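Local coordinates for uncharacterized protein (Bacillus subtilis, PDB 5DQV) that probably acts as a metal-dependent nucleotide pyrophosphohydrolase of the HD-domain superfamily, at residues L154-F166 with I196-T210. Sequence-based numbering, arbitrary orientation.
Sequences LYGDDQSAYAHFF and IRQLEKDIPGIDAKT
Tyr162 OH donates to Asp207 OD1 at 2.8 Å, the one hydrogen bond joining 154-166 to 196-210. The hydroxyl stands above the carboxylate, 38° out of its plane, whereas OD1 lies at the edge of the phenol ring. With CG opposite the backbone N (chi1 -169°), the Tyr162 ring reaches across to helix 196-202, where Leu199 CD1 comes to 3.8 Å from its CD1. Phe166 CE1 lies over one ring face, toward its rim; Ile206 CD1, over the opposite face, makes a CH-pi contact 4.0 Å from the ring centroid.

Ile206 also serves Tyr155: its CG1 sits over that ring, 24° off the normal, so one isoleucine wedges between two tyrosines. Ile203 CD1 (3.6 Å from Tyr155 CE2) and Lys209 CD (3.5 Å from Tyr155 CE1) flank the ring obliquely. With an alanine at Tyr155, Ile206 CG1 would probably lose the ring it packs on and Arg38 of the second subunit its hydroxyl partner.

Gly156 CA meets Lys209 O at 3.2 Å in a CA-H...O contact, and its backbone angles already call for glycine. The tail after helix 179-202 thus folds back over the loop leading into helix 161-169, whose Phe165 packs against helix 136-150.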
# COMPACT_ATOMS: atom_id res chain seq x y z
N LEU A 154 -8.94 0.62 0.87
CA LEU A 154 -8.32 -0.56 0.23
C LEU A 154 -9.14 -1.11 -0.94
O LEU A 154 -8.62 -1.51 -2.02
CB LEU A 154 -8.24 -1.64 1.30
CG LEU A 154 -7.03 -2.52 1.33
CD1 LEU A 154 -6.76 -2.98 2.84
CD2 LEU A 154 -7.21 -3.65 0.33
N TYR A 155 -10.43 -1.19 -0.70
CA TYR A 155 -11.40 -1.64 -1.70
C TYR A 155 -12.74 -1.06 -1.24
O TYR A 155 -12.81 -0.40 -0.20
CB TYR A 155 -11.51 -3.17 -1.76
CG TYR A 155 -11.74 -3.79 -0.38
CD1 TYR A 155 -13.01 -3.95 0.13
CD2 TYR A 155 -10.66 -4.18 0.41
CE1 TYR A 155 -13.21 -4.53 1.40
CE2 TYR A 155 -10.83 -4.75 1.65
CZ TYR A 155 -12.08 -4.90 2.16
OH TYR A 155 -12.18 -5.46 3.41
N GLY A 156 -13.78 -1.34 -2.01
CA GLY A 156 -15.16 -1.04 -1.58
C GLY A 156 -15.85 0.12 -2.30
O GLY A 156 -17.02 0.36 -2.06
N ASP A 157 -15.12 0.87 -3.13
CA ASP A 157 -15.69 1.95 -3.95
C ASP A 157 -14.74 2.27 -5.08
O ASP A 157 -13.61 1.75 -5.13
CB ASP A 157 -16.06 3.23 -3.15
CG ASP A 157 -14.86 3.89 -2.41
OD1 ASP A 157 -13.78 4.17 -2.99
OD2 ASP A 157 -15.04 4.19 -1.22
N ASP A 158 -15.19 3.15 -5.97
CA ASP A 158 -14.46 3.46 -7.21
C ASP A 158 -13.24 4.34 -7.01
O ASP A 158 -12.49 4.50 -7.94
CB ASP A 158 -15.40 4.12 -8.26
CG ASP A 158 -16.21 3.08 -9.03
OD1 ASP A 158 -15.59 2.35 -9.87
OD2 ASP A 158 -17.43 2.97 -8.77
N GLN A 159 -13.03 4.89 -5.82
CA GLN A 159 -11.79 5.61 -5.52
C GLN A 159 -10.71 4.75 -4.82
O GLN A 159 -9.57 5.20 -4.63
CB GLN A 159 -12.08 6.86 -4.70
CG GLN A 159 -12.88 7.90 -5.49
CD GLN A 159 -14.34 7.49 -5.68
OE1 GLN A 159 -14.78 7.19 -6.79
NE2 GLN A 159 -15.08 7.45 -4.57
N SER A 160 -11.07 3.50 -4.53
CA SER A 160 -10.23 2.56 -3.78
C SER A 160 -9.05 2.06 -4.61
O SER A 160 -9.04 2.13 -5.83
CB SER A 160 -11.08 1.38 -3.27
OG SER A 160 -11.36 0.42 -4.32
N ALA A 161 -8.02 1.60 -3.92
CA ALA A 161 -6.84 1.08 -4.57
C ALA A 161 -7.24 -0.11 -5.43
O ALA A 161 -6.79 -0.23 -6.59
CB ALA A 161 -5.78 0.65 -3.51
N TYR A 162 -8.11 -0.96 -4.89
CA TYR A 162 -8.53 -2.20 -5.57
C TYR A 162 -9.20 -1.82 -6.88
O TYR A 162 -8.88 -2.36 -7.94
CB TYR A 162 -9.49 -3.01 -4.72
CG TYR A 162 -9.75 -4.42 -5.26
CD1 TYR A 162 -8.78 -5.40 -5.19
CD2 TYR A 162 -10.97 -4.75 -5.82
CE1 TYR A 162 -9.01 -6.71 -5.63
CE2 TYR A 162 -11.21 -6.04 -6.32
CZ TYR A 162 -10.23 -7.03 -6.19
OH TYR A 162 -10.47 -8.31 -6.69
N ALA A 163 -10.09 -0.84 -6.83
CA ALA A 163 -10.73 -0.36 -8.05
C ALA A 163 -9.71 0.15 -9.06
O ALA A 163 -9.86 -0.05 -10.29
CB ALA A 163 -11.80 0.73 -7.72
N HIS A 164 -8.67 0.81 -8.55
CA HIS A 164 -7.65 1.40 -9.40
C HIS A 164 -6.84 0.33 -10.16
O HIS A 164 -6.42 0.58 -11.27
CB HIS A 164 -6.74 2.28 -8.56
CG HIS A 164 -5.69 3.02 -9.33
ND1 HIS A 164 -6.00 4.01 -10.24
CD2 HIS A 164 -4.34 2.98 -9.25
CE1 HIS A 164 -4.87 4.51 -10.73
NE2 HIS A 164 -3.86 3.91 -10.14
N PHE A 165 -6.61 -0.84 -9.57
CA PHE A 165 -6.03 -1.97 -10.27
C PHE A 165 -6.83 -2.32 -11.53
O PHE A 165 -6.24 -2.46 -12.60
CB PHE A 165 -5.93 -3.23 -9.40
CG PHE A 165 -4.91 -3.12 -8.27
CD1 PHE A 165 -3.60 -2.91 -8.54
CD2 PHE A 165 -5.28 -3.20 -6.95
CE1 PHE A 165 -2.65 -2.77 -7.46
CE2 PHE A 165 -4.35 -3.05 -5.90
CZ PHE A 165 -3.06 -2.84 -6.16
N PHE A 166 -8.14 -2.49 -11.37
CA PHE A 166 -9.00 -2.90 -12.50
C PHE A 166 -9.17 -1.83 -13.55
O PHE A 166 -9.16 -2.10 -14.75
CB PHE A 166 -10.37 -3.41 -12.00
CG PHE A 166 -10.25 -4.75 -11.34
CD1 PHE A 166 -9.82 -4.85 -10.05
CD2 PHE A 166 -10.48 -5.93 -12.08
CE1 PHE A 166 -9.62 -6.12 -9.45
CE2 PHE A 166 -10.34 -7.17 -11.48
CZ PHE A 166 -9.89 -7.27 -10.17
N ILE A 196 -3.78 -9.81 -6.68
CA ILE A 196 -5.23 -9.74 -6.72
C ILE A 196 -5.89 -11.07 -6.33
O ILE A 196 -6.86 -11.09 -5.56
CB ILE A 196 -5.72 -9.27 -8.11
CG1 ILE A 196 -5.36 -7.80 -8.30
CG2 ILE A 196 -7.22 -9.50 -8.29
CD1 ILE A 196 -5.39 -7.39 -9.77
N ARG A 197 -5.39 -12.16 -6.88
CA ARG A 197 -5.92 -13.47 -6.56
C ARG A 197 -5.83 -13.71 -5.05
O ARG A 197 -6.79 -14.22 -4.39
CB ARG A 197 -5.08 -14.49 -7.32
CG ARG A 197 -5.48 -15.91 -7.04
CD ARG A 197 -4.66 -16.82 -7.88
NE ARG A 197 -4.94 -18.20 -7.55
CZ ARG A 197 -4.05 -19.20 -7.59
NH1 ARG A 197 -2.78 -19.00 -7.96
NH2 ARG A 197 -4.46 -20.41 -7.28
N GLN A 198 -4.66 -13.35 -4.50
CA GLN A 198 -4.45 -13.50 -3.05
C GLN A 198 -5.45 -12.66 -2.24
O GLN A 198 -6.04 -13.16 -1.25
CB GLN A 198 -2.97 -13.25 -2.68
CG GLN A 198 -2.61 -13.81 -1.30
CD GLN A 198 -2.59 -15.31 -1.27
OE1 GLN A 198 -2.11 -15.96 -2.19
NE2 GLN A 198 -3.20 -15.87 -0.24
N LEU A 199 -5.73 -11.41 -2.66
CA LEU A 199 -6.74 -10.57 -1.99
C LEU A 199 -8.12 -11.21 -2.10
O LEU A 199 -8.89 -11.23 -1.12
CB LEU A 199 -6.83 -9.13 -2.54
CG LEU A 199 -5.80 -8.10 -2.14
CD1 LEU A 199 -6.13 -6.78 -2.82
CD2 LEU A 199 -5.77 -7.96 -0.60
N GLU A 200 -8.42 -11.75 -3.28
CA GLU A 200 -9.75 -12.36 -3.53
C GLU A 200 -9.93 -13.57 -2.61
O GLU A 200 -11.04 -13.79 -2.09
CB GLU A 200 -9.93 -12.77 -4.99
CG GLU A 200 -10.36 -11.58 -5.83
CD GLU A 200 -10.46 -11.89 -7.30
OE1 GLU A 200 -9.60 -12.62 -7.83
OE2 GLU A 200 -11.40 -11.38 -7.95
N LYS A 201 -8.84 -14.29 -2.38
CA LYS A 201 -8.86 -15.49 -1.54
C LYS A 201 -9.04 -15.12 -0.08
O LYS A 201 -9.93 -15.66 0.60
CB LYS A 201 -7.57 -16.27 -1.75
CG LYS A 201 -7.43 -17.59 -1.08
CD LYS A 201 -6.14 -18.20 -1.59
N ASP A 202 -8.28 -14.13 0.37
CA ASP A 202 -8.26 -13.73 1.78
C ASP A 202 -9.44 -12.88 2.21
O ASP A 202 -9.77 -12.82 3.41
CB ASP A 202 -6.99 -12.98 2.04
CG ASP A 202 -5.78 -13.89 2.02
OD1 ASP A 202 -5.97 -15.14 1.95
OD2 ASP A 202 -4.67 -13.35 2.08
N ILE A 203 -10.05 -12.22 1.24
CA ILE A 203 -11.23 -11.40 1.46
C ILE A 203 -12.38 -11.87 0.58
O ILE A 203 -12.62 -11.31 -0.50
CB ILE A 203 -10.96 -9.89 1.22
CG1 ILE A 203 -9.76 -9.42 2.07
CG2 ILE A 203 -12.19 -9.05 1.61
CD1 ILE A 203 -9.29 -8.01 1.75
N PRO A 204 -13.11 -12.91 1.03
CA PRO A 204 -14.25 -13.36 0.25
C PRO A 204 -15.21 -12.20 -0.02
O PRO A 204 -15.43 -11.38 0.85
CB PRO A 204 -14.91 -14.41 1.14
CG PRO A 204 -13.81 -14.89 2.06
CD PRO A 204 -12.87 -13.74 2.24
N GLY A 205 -15.71 -12.07 -1.24
CA GLY A 205 -16.63 -10.99 -1.53
C GLY A 205 -15.98 -9.64 -1.78
O GLY A 205 -16.68 -8.67 -1.98
N ILE A 206 -14.65 -9.57 -1.82
CA ILE A 206 -13.95 -8.30 -2.08
C ILE A 206 -14.43 -7.58 -3.37
O ILE A 206 -14.54 -6.35 -3.38
CB ILE A 206 -12.41 -8.44 -2.12
CG1 ILE A 206 -11.72 -7.06 -2.07
CG2 ILE A 206 -11.91 -9.24 -3.39
CD1 ILE A 206 -10.15 -7.08 -1.99
N ASP A 207 -14.70 -8.31 -4.45
CA ASP A 207 -15.13 -7.65 -5.71
C ASP A 207 -16.47 -6.91 -5.67
O ASP A 207 -16.72 -6.05 -6.51
CB ASP A 207 -15.14 -8.66 -6.86
CG ASP A 207 -13.77 -9.20 -7.14
OD1 ASP A 207 -13.00 -8.47 -7.76
OD2 ASP A 207 -13.46 -10.30 -6.69
N ALA A 208 -17.35 -7.30 -4.75
CA ALA A 208 -18.69 -6.71 -4.63
C ALA A 208 -18.79 -5.79 -3.42
O ALA A 208 -19.73 -5.00 -3.32
CB ALA A 208 -19.76 -7.81 -4.48
N LYS A 209 -17.85 -5.91 -2.50
CA LYS A 209 -17.92 -5.16 -1.24
C LYS A 209 -18.04 -3.64 -1.49
O LYS A 209 -17.45 -3.09 -2.43
CB LYS A 209 -16.73 -5.50 -0.35
CG LYS A 209 -17.00 -6.66 0.63
CD LYS A 209 -15.88 -6.83 1.65
CE LYS A 209 -15.92 -8.22 2.34
NZ LYS A 209 -17.27 -8.52 2.94
N THR A 210 -18.86 -2.98 -0.66
CA THR A 210 -18.94 -1.52 -0.61
C THR A 210 -18.60 -1.01 0.80
O THR A 210 -17.70 -0.16 0.97
CB THR A 210 -20.34 -1.02 -1.00
OG1 THR A 210 -21.31 -1.73 -0.23
CG2 THR A 210 -20.61 -1.23 -2.50